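Local coordinates for A rubisco-like protein (Burkholderia fungorum, PDB 3NWR) that is of unknown physiological function but belongs to the RuBisCO large-chain family and is probably a lyase with a TIM-barrel catalytic domain, at residues Thr14-Tyr19 / Ser131-Ala136; Arg141-Arg146 / Leu273-Pro278; Met316-Leu321 / Ala330-Ser335. All coordinates share one frame; numbering follows the deposited sequence.

Interaction 1: residues Thr14-Tyr19 / Ser131-Ala136; sequences TLEADY and SLRLPA
S131 meets D18 through the main chain: its carbonyl O accepts D18 N at 3.0 Å, while the return bond from S131 N to D18 O is weak. L132 turns to the other face of the sheet, where its CD2 lies 3.6 Å from A17 CB, on the side covered by helices 107-114 and 301-309. R133 pairs with E16 in both directions, E16 N giving to R133 O and R133 N to E16 O at 2.9 Å. These bonds add strand 126-133 antiparallel to strand 14-23 in the four-stranded sheet of the RuBisCO-type N-terminal domain. A bend at chi3 (-65°) turns R133 NE toward E16, and the guanidinium beyond it meets two acids of the first strand. It takes E16 side-on, NE and NH2 both donating to OE1, with NH2 at 3.0 Å on the anti lone pair; the E16 carboxylate and the guanidinium stand 81° apart. It takes D18 end-on, NH2 to OD1 at 2.9 Å and NH1 to OD2 from above the carboxylate plane. T95 and R93 of strand 89-99 hold D18 as well. Beyond the strand, L134 CD1 touches L15 CB at 4.1 Å. P135, the N-cap of helix 136-139, sets its CG 3.2 Å from T14 O.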
ATOM      1  N   THR A  14      23.817   3.425   9.373  1.00 19.05           N
ATOM      2  CA  THR A  14      23.045   2.362   8.730  1.00 17.37           C
ATOM      3  C   THR A  14      21.708   2.156   9.420  1.00 18.44           C
ATOM      4  O   THR A  14      21.494   2.612  10.534  1.00 18.36           O
ATOM      5  CB  THR A  14      23.775   1.004   8.765  1.00 19.43           C
ATOM      6  OG1 THR A  14      23.877   0.549  10.123  1.00 22.78           O
ATOM      7  CG2 THR A  14      25.159   1.110   8.157  1.00 20.73           C
ATOM      8  N   LEU A  15      20.805   1.465   8.735  1.00 17.39           N
ATOM      9  CA  LEU A  15      19.666   0.858   9.402  1.00 15.96           C
ATOM     10  C   LEU A  15      19.700  -0.636   9.095  1.00 16.74           C
ATOM     11  O   LEU A  15      20.403  -1.081   8.183  1.00 16.85           O
ATOM     12  CB  LEU A  15      18.340   1.494   8.957  1.00 16.20           C
ATOM     13  CG  LEU A  15      17.982   1.366   7.475  1.00 16.29           C
ATOM     14  CD1 LEU A  15      17.373  -0.004   7.148  1.00 16.99           C
ATOM     15  CD2 LEU A  15      17.026   2.490   7.086  1.00 18.90           C
ATOM     16  N   GLU A  16      18.953  -1.414   9.862  1.00 17.23           N
ATOM     17  CA  GLU A  16      18.880  -2.843   9.628  1.00 14.70           C
ATOM     18  C   GLU A  16      17.450  -3.307   9.378  1.00 14.39           C
ATOM     19  O   GLU A  16      16.494  -2.765   9.933  1.00 15.86           O
ATOM     20  CB  GLU A  16      19.499  -3.612  10.788  1.00 18.48           C
ATOM     21  CG  GLU A  16      20.989  -3.353  10.900  1.00 21.97           C
ATOM     22  CD  GLU A  16      21.629  -4.058  12.070  1.00 25.53           C
ATOM     23  OE1 GLU A  16      20.936  -4.834  12.771  1.00 26.92           O
ATOM     24  OE2 GLU A  16      22.838  -3.833  12.283  1.00 31.41           O
ATOM     25  N   ALA A  17      17.326  -4.321   8.530  1.00 14.69           N
ATOM     26  CA  ALA A  17      16.031  -4.892   8.202  1.00 14.79           C
ATOM     27  C   ALA A  17      16.135  -6.408   8.260  1.00 14.92           C
ATOM     28  O   ALA A  17      17.049  -6.987   7.673  1.00 16.20           O
ATOM     29  CB  ALA A  17      15.603  -4.438   6.812  1.00 14.37           C
ATOM     30  N   ASP A  18      15.205  -7.044   8.965  1.00 15.18           N
ATOM     31  CA  ASP A  18      15.179  -8.504   9.080  1.00 14.36           C
ATOM     32  C   ASP A  18      14.100  -9.063   8.164  1.00 15.81           C
ATOM     33  O   ASP A  18      13.000  -8.504   8.092  1.00 14.75           O
ATOM     34  CB  ASP A  18      14.856  -8.937  10.516  1.00 15.38           C
ATOM     35  CG  ASP A  18      15.971  -8.625  11.501  1.00 19.93           C
ATOM     36  OD1 ASP A  18      17.071  -8.224  11.078  1.00 17.71           O
ATOM     37  OD2 ASP A  18      15.734  -8.799  12.712  1.00 27.93           O
ATOM     38  N   TYR A  19      14.404 -10.168   7.483  1.00 14.87           N
ATOM     39  CA  TYR A  19      13.454 -10.838   6.596  1.00 13.71           C
ATOM     40  C   TYR A  19      13.373 -12.320   6.875  1.00 16.36           C
ATOM     41  O   TYR A  19      14.309 -12.917   7.408  1.00 17.42           O
ATOM     42  CB  TYR A  19      13.866 -10.683   5.128  1.00 14.14           C
ATOM     43  CG  TYR A  19      14.025  -9.261   4.679  1.00 13.86           C
ATOM     44  CD1 TYR A  19      13.006  -8.614   3.994  1.00 13.25           C
ATOM     45  CD2 TYR A  19      15.198  -8.567   4.932  1.00 12.65           C
ATOM     46  CE1 TYR A  19      13.158  -7.301   3.577  1.00 13.10           C
ATOM     47  CE2 TYR A  19      15.356  -7.257   4.519  1.00 14.37           C
ATOM     48  CZ  TYR A  19      14.329  -6.631   3.856  1.00 15.07           C
ATOM     49  OH  TYR A  19      14.482  -5.326   3.455  1.00 15.88           O
ATOM     50  N   SER A 131      11.099  -6.890  10.520  1.00 14.62           N
ATOM     51  CA  SER A 131      11.385  -5.834  11.473  1.00 14.63           C
ATOM     52  C   SER A 131      12.431  -4.866  10.942  1.00 12.99           C
ATOM     53  O   SER A 131      13.166  -5.180  10.001  1.00 14.62           O
ATOM     54  CB  SER A 131      11.841  -6.434  12.809  1.00 19.49           C
ATOM     55  OG  SER A 131      12.997  -7.219  12.614  1.00 24.47           O
ATOM     56  N   LEU A 132      12.474  -3.681  11.548  1.00 13.44           N
ATOM     57  CA  LEU A 132      13.425  -2.634  11.183  1.00 13.24           C
ATOM     58  C   LEU A 132      14.076  -2.091  12.440  1.00 13.45           C
ATOM     59  O   LEU A 132      13.444  -2.027  13.499  1.00 15.21           O
ATOM     60  CB  LEU A 132      12.717  -1.479  10.478  1.00 13.91           C
ATOM     61  CG  LEU A 132      12.127  -1.804   9.106  1.00 13.01           C
ATOM     62  CD1 LEU A 132      11.186  -0.686   8.658  1.00 15.64           C
ATOM     63  CD2 LEU A 132      13.236  -2.008   8.099  1.00 15.56           C
ATOM     64  N   ARG A 133      15.334  -1.685  12.320  1.00 14.99           N
ATOM     65  CA  ARG A 133      16.008  -0.988  13.406  1.00 16.20           C
ATOM     66  C   ARG A 133      16.681   0.263  12.861  1.00 14.81           C
ATOM     67  O   ARG A 133      17.560   0.186  12.006  1.00 16.38           O
ATOM     68  CB  ARG A 133      17.040  -1.896  14.072  1.00 17.95           C
ATOM     69  CG  ARG A 133      16.422  -2.993  14.914  1.00 20.42           C
ATOM     70  CD  ARG A 133      17.485  -3.915  15.493  1.00 23.86           C
ATOM     71  NE  ARG A 133      18.179  -4.649  14.441  1.00 22.27           N
ATOM     72  CZ  ARG A 133      17.667  -5.707  13.817  1.00 23.46           C
ATOM     73  NH1 ARG A 133      16.458  -6.150  14.140  1.00 25.32           N
ATOM     74  NH2 ARG A 133      18.358  -6.319  12.864  1.00 20.79           N
ATOM     75  N   LEU A 134      16.248   1.413  13.361  1.00 15.26           N
ATOM     76  CA  LEU A 134      16.770   2.698  12.919  1.00 15.75           C
ATOM     77  C   LEU A 134      17.499   3.400  14.060  1.00 16.37           C
ATOM     78  O   LEU A 134      17.063   3.333  15.207  1.00 18.87           O
ATOM     79  CB  LEU A 134      15.615   3.592  12.441  1.00 18.26           C
ATOM     80  CG  LEU A 134      15.106   3.411  10.997  1.00 22.67           C
ATOM     81  CD1 LEU A 134      14.647   1.993  10.722  1.00 21.93           C
ATOM     82  CD2 LEU A 134      13.971   4.386  10.699  1.00 23.46           C
ATOM     83  N   PRO A 135      18.607   4.089  13.747  1.00 16.08           N
ATOM     84  CA  PRO A 135      19.267   4.908  14.771  1.00 17.82           C
ATOM     85  C   PRO A 135      18.377   6.065  15.169  1.00 18.76           C
ATOM     86  O   PRO A 135      17.617   6.575  14.343  1.00 18.87           O
ATOM     87  CB  PRO A 135      20.512   5.456  14.051  1.00 21.79           C
ATOM     88  CG  PRO A 135      20.684   4.618  12.825  1.00 21.05           C
ATOM     89  CD  PRO A 135      19.308   4.130  12.454  1.00 17.59           C
ATOM     90  N   ALA A 136      18.469   6.483  16.428  1.00 18.17           N
ATOM     91  CA  ALA A 136      17.691   7.614  16.915  1.00 17.41           C
ATOM     92  C   ALA A 136      17.910   8.881  16.089  1.00 16.98           C
ATOM     93  O   ALA A 136      16.968   9.623  15.816  1.00 18.04           O
ATOM     94  CB  ALA A 136      18.019   7.879  18.387  1.00 19.63           C
TER

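Interaction 2: residues Arg141-Arg146 / Leu273-Pro278; sequences RFELPR and LRRTTP
R146 and R274 dominate this contact. The one direct hydrogen bond between the segments runs from R146 NH2 to R274 O at 3.0 Å, nearly straight (166°) and in the plane of both the carbonyl and the guanidinium. A second link passes through water 1, which donates to E143 OE2 at 2.6 Å and accepts from R275 NH1. That arginine is also held by D241 and D239 of the second subunit. The bonded residues sit where the loop between helices 136-139 and 148-156 runs past the C-terminal part of helix 267-276, and T277 and P278 then lead on to strand 280-284 of the TIM barrel. Like charges also come close: R146 NE is 3.1 Å from R274 NH2. R274 is steadied by other partners, NH2 giving to the O of T277 and of L279 and NH1 bridging to D314, an arrangement that would offset the repulsion; its buried NE has no partner. Packing completes the contact. R146 CB lies over one face of the R274 guanidinium, 3.4 Å from NH1, while P278 CA lies over a face of the R146 guanidinium. E143 sets OE2 3.4 Å from R275 CG, and its OE1 faces R274 CG.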
ATOM      1  N   ARG A 141      14.812  12.625  12.020  1.00 15.68           N
ATOM      2  CA  ARG A 141      14.707  13.390  10.787  1.00 15.33           C
ATOM      3  C   ARG A 141      13.343  13.200  10.131  1.00 16.24           C
ATOM      4  O   ARG A 141      13.056  13.793   9.098  1.00 19.19           O
ATOM      5  CB  ARG A 141      15.835  13.006   9.826  1.00 17.20           C
ATOM      6  CG  ARG A 141      17.220  13.321  10.387  1.00 21.29           C
ATOM      7  CD  ARG A 141      18.322  12.599   9.620  1.00 25.57           C
ATOM      8  NE  ARG A 141      18.434  13.052   8.238  1.00 28.67           N
ATOM      9  CZ  ARG A 141      19.184  12.459   7.312  1.00 33.13           C
ATOM     10  NH1 ARG A 141      19.896  11.376   7.608  1.00 29.29           N
ATOM     11  NH2 ARG A 141      19.217  12.949   6.080  1.00 34.63           N
ATOM     12  N   PHE A 142      12.505  12.383  10.759  1.00 14.96           N
ATOM     13  CA  PHE A 142      11.130  12.212  10.299  1.00 14.67           C
ATOM     14  C   PHE A 142      10.180  12.934  11.251  1.00 16.94           C
ATOM     15  O   PHE A 142      10.569  13.920  11.877  1.00 21.29           O
ATOM     16  CB  PHE A 142      10.813  10.721  10.158  1.00 12.95           C
ATOM     17  CG  PHE A 142      11.690  10.020   9.149  1.00 13.74           C
ATOM     18  CD1 PHE A 142      11.264   9.850   7.841  1.00 12.62           C
ATOM     19  CD2 PHE A 142      12.947   9.560   9.503  1.00 13.63           C
ATOM     20  CE1 PHE A 142      12.071   9.208   6.903  1.00 13.34           C
ATOM     21  CE2 PHE A 142      13.770   8.913   8.574  1.00 12.93           C
ATOM     22  CZ  PHE A 142      13.329   8.737   7.266  1.00 14.16           C
ATOM     23  N   GLU A 143       8.939  12.474  11.356  1.00 14.73           N
ATOM     24  CA  GLU A 143       7.980  13.143  12.219  1.00 14.22           C
ATOM     25  C   GLU A 143       7.706  12.354  13.487  1.00 14.93           C
ATOM     26  O   GLU A 143       7.568  11.133  13.448  1.00 15.07           O
ATOM     27  CB  GLU A 143       6.673  13.396  11.465  1.00 16.69           C
ATOM     28  CG  GLU A 143       6.811  14.435  10.352  1.00 17.09           C
ATOM     29  CD  GLU A 143       7.042  15.836  10.905  1.00 18.15           C
ATOM     30  OE1 GLU A 143       6.546  16.124  12.007  1.00 25.46           O
ATOM     31  OE2 GLU A 143       7.715  16.649  10.240  1.00 31.97           O
ATOM     32  N   LEU A 144       7.611  13.070  14.607  1.00 16.26           N
ATOM     33  CA  LEU A 144       7.207  12.483  15.878  1.00 15.16           C
ATOM     34  C   LEU A 144       5.699  12.604  16.048  1.00 13.91           C
ATOM     35  O   LEU A 144       5.078  13.493  15.471  1.00 15.36           O
ATOM     36  CB  LEU A 144       7.890  13.233  17.024  1.00 17.25           C
ATOM     37  CG  LEU A 144       9.409  13.104  17.075  1.00 20.70           C
ATOM     38  CD1 LEU A 144       9.991  14.127  18.049  1.00 24.83           C
ATOM     39  CD2 LEU A 144       9.802  11.693  17.472  1.00 22.25           C
ATOM     40  N   PRO A 145       5.109  11.722  16.865  1.00 13.92           N
ATOM     41  CA  PRO A 145       3.697  11.918  17.198  1.00 12.58           C
ATOM     42  C   PRO A 145       3.537  13.264  17.905  1.00 13.88           C
ATOM     43  O   PRO A 145       4.312  13.584  18.815  1.00 16.17           O
ATOM     44  CB  PRO A 145       3.384  10.771  18.162  1.00 16.20           C
ATOM     45  CG  PRO A 145       4.697  10.205  18.577  1.00 17.68           C
ATOM     46  CD  PRO A 145       5.720  10.584  17.573  1.00 15.19           C
ATOM     47  N   ARG A 146       2.563  14.054  17.472  1.00 12.97           N
ATOM     48  CA  ARG A 146       2.299  15.344  18.093  1.00 14.82           C
ATOM     49  C   ARG A 146       1.714  15.168  19.499  1.00 16.01           C
ATOM     50  O   ARG A 146       1.984  15.970  20.406  1.00 17.48           O
ATOM     51  CB  ARG A 146       1.323  16.128  17.218  1.00 17.96           C
ATOM     52  CG  ARG A 146       1.257  17.591  17.527  1.00 23.38           C
ATOM     53  CD  ARG A 146       0.284  18.299  16.592  1.00 22.33           C
ATOM     54  NE  ARG A 146       0.781  18.452  15.226  1.00 24.78           N
ATOM     55  CZ  ARG A 146       1.392  19.546  14.774  1.00 25.58           C
ATOM     56  NH1 ARG A 146       1.597  20.568  15.593  1.00 22.85           N
ATOM     57  NH2 ARG A 146       1.800  19.625  13.507  1.00 20.29           N
ATOM     58  N   LEU A 273       0.422  15.934   5.744  1.00 12.48           N
ATOM     59  CA  LEU A 273      -0.736  16.283   6.563  1.00 13.44           C
ATOM     60  C   LEU A 273      -0.305  16.503   8.003  1.00 13.63           C
ATOM     61  O   LEU A 273      -0.775  17.423   8.664  1.00 14.14           O
ATOM     62  CB  LEU A 273      -1.783  15.176   6.509  1.00 13.19           C
ATOM     63  CG  LEU A 273      -2.983  15.315   7.447  1.00 14.24           C
ATOM     64  CD1 LEU A 273      -3.809  16.561   7.083  1.00 18.14           C
ATOM     65  CD2 LEU A 273      -3.827  14.056   7.365  1.00 15.11           C
ATOM     66  N   ARG A 274       0.585  15.644   8.490  1.00 13.22           N
ATOM     67  CA  ARG A 274       1.071  15.734   9.868  1.00 12.67           C
ATOM     68  C   ARG A 274       1.668  17.096  10.172  1.00 14.13           C
ATOM     69  O   ARG A 274       1.505  17.617  11.286  1.00 15.47           O
ATOM     70  CB  ARG A 274       2.126  14.657  10.122  1.00 13.43           C
ATOM     71  CG  ARG A 274       2.979  14.869  11.382  1.00 13.59           C
ATOM     72  CD  ARG A 274       2.258  14.400  12.660  1.00 14.07           C
ATOM     73  NE  ARG A 274       1.137  15.264  13.025  1.00 19.45           N
ATOM     74  CZ  ARG A 274       0.274  15.030  14.014  1.00 18.87           C
ATOM     75  NH1 ARG A 274       0.364  13.936  14.789  1.00 15.18           N
ATOM     76  NH2 ARG A 274      -0.681  15.920  14.233  1.00 13.98           N
ATOM     77  N   ARG A 275       2.372  17.670   9.200  1.00 14.71           N
ATOM     78  CA  ARG A 275       3.036  18.948   9.423  1.00 15.71           C
ATOM     79  C   ARG A 275       2.069  20.125   9.504  1.00 17.75           C
ATOM     80  O   ARG A 275       2.399  21.159  10.080  1.00 21.02           O
ATOM     81  CB  ARG A 275       4.082  19.213   8.341  1.00 16.54           C
ATOM     82  CG  ARG A 275       5.348  18.393   8.482  1.00 19.30           C
ATOM     83  CD  ARG A 275       6.474  19.027   7.667  1.00 21.99           C
ATOM     84  NE  ARG A 275       6.049  19.227   6.289  1.00 25.07           N
ATOM     85  CZ  ARG A 275       6.097  18.280   5.360  1.00 24.32           C
ATOM     86  NH1 ARG A 275       6.568  17.076   5.666  1.00 25.42           N
ATOM     87  NH2 ARG A 275       5.675  18.538   4.132  1.00 18.82           N
ATOM     88  N   THR A 276       0.882  19.981   8.929  1.00 14.10           N
ATOM     89  CA  THR A 276      -0.046  21.113   8.886  1.00 15.11           C
ATOM     90  C   THR A 276      -1.258  21.006   9.821  1.00 19.24           C
ATOM     91  O   THR A 276      -1.990  21.985   9.983  1.00 25.24           O
ATOM     92  CB  THR A 276      -0.489  21.440   7.438  1.00 21.20           C
ATOM     93  OG1 THR A 276      -1.039  20.269   6.823  1.00 19.49           O
ATOM     94  CG2 THR A 276       0.700  21.913   6.622  1.00 20.29           C
ATOM     95  N   THR A 277      -1.483  19.849  10.436  1.00 14.41           N
ATOM     96  CA  THR A 277      -2.563  19.763  11.421  1.00 15.94           C
ATOM     97  C   THR A 277      -2.071  19.539  12.845  1.00 16.63           C
ATOM     98  O   THR A 277      -1.206  18.694  13.094  1.00 16.70           O
ATOM     99  CB  THR A 277      -3.624  18.702  11.086  1.00 16.86           C
ATOM    100  OG1 THR A 277      -4.691  18.794  12.046  1.00 17.97           O
ATOM    101  CG2 THR A 277      -3.036  17.317  11.151  1.00 16.98           C
ATOM    102  N   PRO A 278      -2.638  20.302  13.788  1.00 14.26           N
ATOM    103  CA  PRO A 278      -2.297  20.146  15.205  1.00 13.82           C
ATOM    104  C   PRO A 278      -3.168  19.113  15.910  1.00 16.71           C
ATOM    105  O   PRO A 278      -3.050  18.955  17.127  1.00 14.69           O
ATOM    106  CB  PRO A 278      -2.579  21.540  15.770  1.00 14.83           C
ATOM    107  CG  PRO A 278      -3.709  22.040  14.937  1.00 15.16           C
ATOM    108  CD  PRO A 278      -3.471  21.493  13.544  1.00 15.05           C
TER
HETATM  109  O   HOH W   1       8.562  16.259   7.838  1.00 28.20           O

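Interaction 3: residues Met316-Leu321 / Ala330-Ser335; sequences MHVHGL and AEVIES
V318 and V332 pack strand 315-319 against helix 329-340, the first two elements of a beta-alpha-beta unit of the TIM barrel that continues into strand 352-355. The strand and helix segments run nearly antiparallel, at 154°, with axes 7.7 Å apart, and no hydrogen bond joins them. The tight part surrounds V332, which is buried and aimed at the strand. Its CG1 stands anti to the backbone N (chi1 174°), while CG2 sits 3.5 Å from V318 O and 3.7 Å from G320 O, both methyls pressing on the backbone between V318 and G320. V318 answers with its own side chain, CG2 coming 4.2 Å from V332 CG1, and F355 of the next strand packs on both valines. The H319 ring leads away from the helix, stacking on F325, and its ND1 is hydrogen-bonded to Q327. Looser packing prevails toward I333, which is partly exposed and whose side chain lies about 4 Å from a bound glycerol, probably from the crystallisation liquor. Here L321 CD2 reaches across to I333 CG1 at 3.8 Å, the two chains crossing at about a right angle, and helix 364-371 touches both residues. On the buried side, V318 CG1 instead rests 3.9 Å from S335 CB. The hydroxyl of S335 turns back into its own helix, where OG donates to E331 O at 2.7 Å.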
ATOM      1  N   MET A 316      -2.272   3.725  16.521  1.00 12.85           N
ATOM      2  CA  MET A 316      -2.246   2.630  15.555  1.00 12.48           C
ATOM      3  C   MET A 316      -3.173   1.507  15.993  1.00 12.94           C
ATOM      4  O   MET A 316      -3.258   1.198  17.185  1.00 13.69           O
ATOM      5  CB  MET A 316      -0.831   2.056  15.397  1.00 13.69           C
ATOM      6  CG  MET A 316       0.136   2.948  14.611  1.00 12.71           C
ATOM      7  SD  MET A 316      -0.170   3.007  12.817  1.00 12.70           S
ATOM      8  CE  MET A 316       0.473   1.413  12.274  1.00 13.78           C
ATOM      9  N   HIS A 317      -3.845   0.888  15.026  1.00 12.05           N
ATOM     10  CA  HIS A 317      -4.724  -0.241  15.293  1.00 12.27           C
ATOM     11  C   HIS A 317      -3.969  -1.555  15.378  1.00 11.88           C
ATOM     12  O   HIS A 317      -3.059  -1.818  14.568  1.00 12.47           O
ATOM     13  CB  HIS A 317      -5.786  -0.339  14.206  1.00 11.35           C
ATOM     14  CG  HIS A 317      -6.941   0.571  14.432  1.00 13.01           C
ATOM     15  ND1 HIS A 317      -8.151   0.119  14.908  1.00 16.04           N
ATOM     16  CD2 HIS A 317      -7.067   1.911  14.281  1.00 13.41           C
ATOM     17  CE1 HIS A 317      -8.979   1.143  15.033  1.00 18.13           C
ATOM     18  NE2 HIS A 317      -8.344   2.241  14.660  1.00 13.10           N
ATOM     19  N   VAL A 318      -4.381  -2.389  16.332  1.00 11.07           N
ATOM     20  CA  VAL A 318      -3.764  -3.694  16.549  1.00 13.62           C
ATOM     21  C   VAL A 318      -4.764  -4.847  16.497  1.00 12.30           C
ATOM     22  O   VAL A 318      -4.398  -5.999  16.743  1.00 14.42           O
ATOM     23  CB  VAL A 318      -3.009  -3.746  17.894  1.00 12.19           C
ATOM     24  CG1 VAL A 318      -1.924  -2.683  17.930  1.00 13.51           C
ATOM     25  CG2 VAL A 318      -3.959  -3.580  19.081  1.00 13.70           C
ATOM     26  N   HIS A 319      -6.001  -4.538  16.128  1.00 12.18           N
ATOM     27  CA  HIS A 319      -7.111  -5.482  16.177  1.00 12.60           C
ATOM     28  C   HIS A 319      -7.314  -5.940  17.618  1.00 14.00           C
ATOM     29  O   HIS A 319      -7.124  -5.123  18.513  1.00 14.05           O
ATOM     30  CB  HIS A 319      -6.982  -6.560  15.099  1.00 15.86           C
ATOM     31  CG  HIS A 319      -7.205  -6.010  13.721  1.00 17.03           C
ATOM     32  ND1 HIS A 319      -7.240  -6.796  12.588  1.00 17.75           N
ATOM     33  CD2 HIS A 319      -7.423  -4.738  13.302  1.00 17.30           C
ATOM     34  CE1 HIS A 319      -7.463  -6.033  11.532  1.00 18.62           C
ATOM     35  NE2 HIS A 319      -7.579  -4.779  11.936  1.00 17.83           N
ATOM     36  N   GLY A 320      -7.727  -7.175  17.882  1.00 14.20           N
ATOM     37  CA  GLY A 320      -8.135  -7.466  19.250  1.00 15.55           C
ATOM     38  C   GLY A 320      -8.015  -8.898  19.706  1.00 15.79           C
ATOM     39  O   GLY A 320      -8.101  -9.820  18.898  1.00 16.44           O
ATOM     40  N   LEU A 321      -7.833  -9.076  21.010  1.00 16.15           N
ATOM     41  CA  LEU A 321      -7.804 -10.408  21.602  1.00 16.38           C
ATOM     42  C   LEU A 321      -9.192 -11.036  21.530  1.00 14.54           C
ATOM     43  O   LEU A 321     -10.197 -10.370  21.777  1.00 15.63           O
ATOM     44  CB  LEU A 321      -7.320 -10.320  23.049  1.00 16.72           C
ATOM     45  CG  LEU A 321      -5.907  -9.745  23.167  1.00 17.61           C
ATOM     46  CD1 LEU A 321      -5.514  -9.624  24.623  1.00 22.27           C
ATOM     47  CD2 LEU A 321      -4.893 -10.584  22.379  1.00 19.45           C
ATOM     48  N   ALA A 330      -1.521 -13.852  19.590  1.00 16.04           N
ATOM     49  CA  ALA A 330      -0.086 -13.583  19.659  1.00 16.76           C
ATOM     50  C   ALA A 330       0.299 -12.358  18.829  1.00 14.41           C
ATOM     51  O   ALA A 330       1.069 -11.519  19.290  1.00 15.47           O
ATOM     52  CB  ALA A 330       0.740 -14.812  19.228  1.00 18.83           C
ATOM     53  N   GLU A 331      -0.229 -12.271  17.609  1.00 15.35           N
ATOM     54  CA  GLU A 331       0.039 -11.109  16.764  1.00 13.87           C
ATOM     55  C   GLU A 331      -0.501  -9.826  17.387  1.00 15.39           C
ATOM     56  O   GLU A 331       0.155  -8.788  17.354  1.00 13.99           O
ATOM     57  CB  GLU A 331      -0.522 -11.280  15.341  1.00 15.54           C
ATOM     58  CG  GLU A 331      -0.322  -9.999  14.510  1.00 19.07           C
ATOM     59  CD  GLU A 331      -0.611 -10.143  13.021  1.00 22.55           C
ATOM     60  OE1 GLU A 331      -0.801 -11.277  12.543  1.00 21.92           O
ATOM     61  OE2 GLU A 331      -0.636  -9.103  12.325  1.00 18.94           O
ATOM     62  N   VAL A 332      -1.703  -9.882  17.936  1.00 14.48           N
ATOM     63  CA  VAL A 332      -2.273  -8.694  18.570  1.00 12.77           C
ATOM     64  C   VAL A 332      -1.414  -8.233  19.757  1.00 14.47           C
ATOM     65  O   VAL A 332      -1.116  -7.055  19.895  1.00 13.99           O
ATOM     66  CB  VAL A 332      -3.706  -8.943  19.062  1.00 12.74           C
ATOM     67  CG1 VAL A 332      -4.198  -7.729  19.851  1.00 14.54           C
ATOM     68  CG2 VAL A 332      -4.631  -9.279  17.884  1.00 14.87           C
ATOM     69  N   ILE A 333      -1.005  -9.174  20.606  1.00 13.08           N
ATOM     70  CA  ILE A 333      -0.182  -8.849  21.760  1.00 14.39           C
ATOM     71  C   ILE A 333       1.140  -8.208  21.343  1.00 15.21           C
ATOM     72  O   ILE A 333       1.515  -7.155  21.854  1.00 15.07           O
ATOM     73  CB  ILE A 333       0.090 -10.098  22.615  1.00 16.12           C
ATOM     74  CG1 ILE A 333      -1.220 -10.591  23.230  1.00 17.45           C
ATOM     75  CG2 ILE A 333       1.099  -9.782  23.712  1.00 18.37           C
ATOM     76  CD1 ILE A 333      -1.114 -11.961  23.867  1.00 19.55           C
ATOM     77  N   GLU A 334       1.833  -8.832  20.392  1.00 15.02           N
ATOM     78  CA  GLU A 334       3.120  -8.313  19.949  1.00 16.17           C
ATOM     79  C   GLU A 334       2.956  -6.928  19.315  1.00 14.67           C
ATOM     80  O   GLU A 334       3.796  -6.041  19.504  1.00 14.46           O
ATOM     81  CB  GLU A 334       3.781  -9.278  18.960  1.00 17.45           C
ATOM     82  CG  GLU A 334       5.130  -8.789  18.441  1.00 27.37           C
ATOM     83  CD  GLU A 334       5.810  -9.793  17.525  1.00 35.99           C
ATOM     84  OE1 GLU A 334       5.396 -10.973  17.525  1.00 45.73           O
ATOM     85  OE2 GLU A 334       6.760  -9.402  16.811  1.00 40.59           O
ATOM     86  N   SER A 335       1.867  -6.747  18.574  1.00 14.14           N
ATOM     87  CA  SER A 335       1.631  -5.477  17.881  1.00 13.13           C
ATOM     88  C   SER A 335       1.362  -4.357  18.887  1.00 12.79           C
ATOM     89  O   SER A 335       1.878  -3.242  18.750  1.00 13.33           O
ATOM     90  CB  SER A 335       0.479  -5.625  16.882  1.00 12.20           C
ATOM     91  OG  SER A 335       0.813  -6.571  15.866  1.00 14.11           O
TER

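The three contacts follow one another along the chain without touching. Interaction 1 belongs to the N-terminal sheet domain, whereas interactions 2 and 3 involve the barrel. By nearest atoms interactions 1 and 2 come closest, about 5 Å; their centres are 22 Å apart, those of 1 and 3 21 Å. Interaction 3 is about 7 Å from interaction 1 and about 9 Å from interaction 2 between nearest atoms. In RuBisCO relatives the active site lies at the C-terminal ends of the barrel strands, at the subunit interface. H319, toward the C-terminal end of strand 315-319, packs on D120 of the second subunit, consistent with that location. The carboxylated K195 probably corresponds to the carbamylated lysine that binds magnesium in RuBisCO.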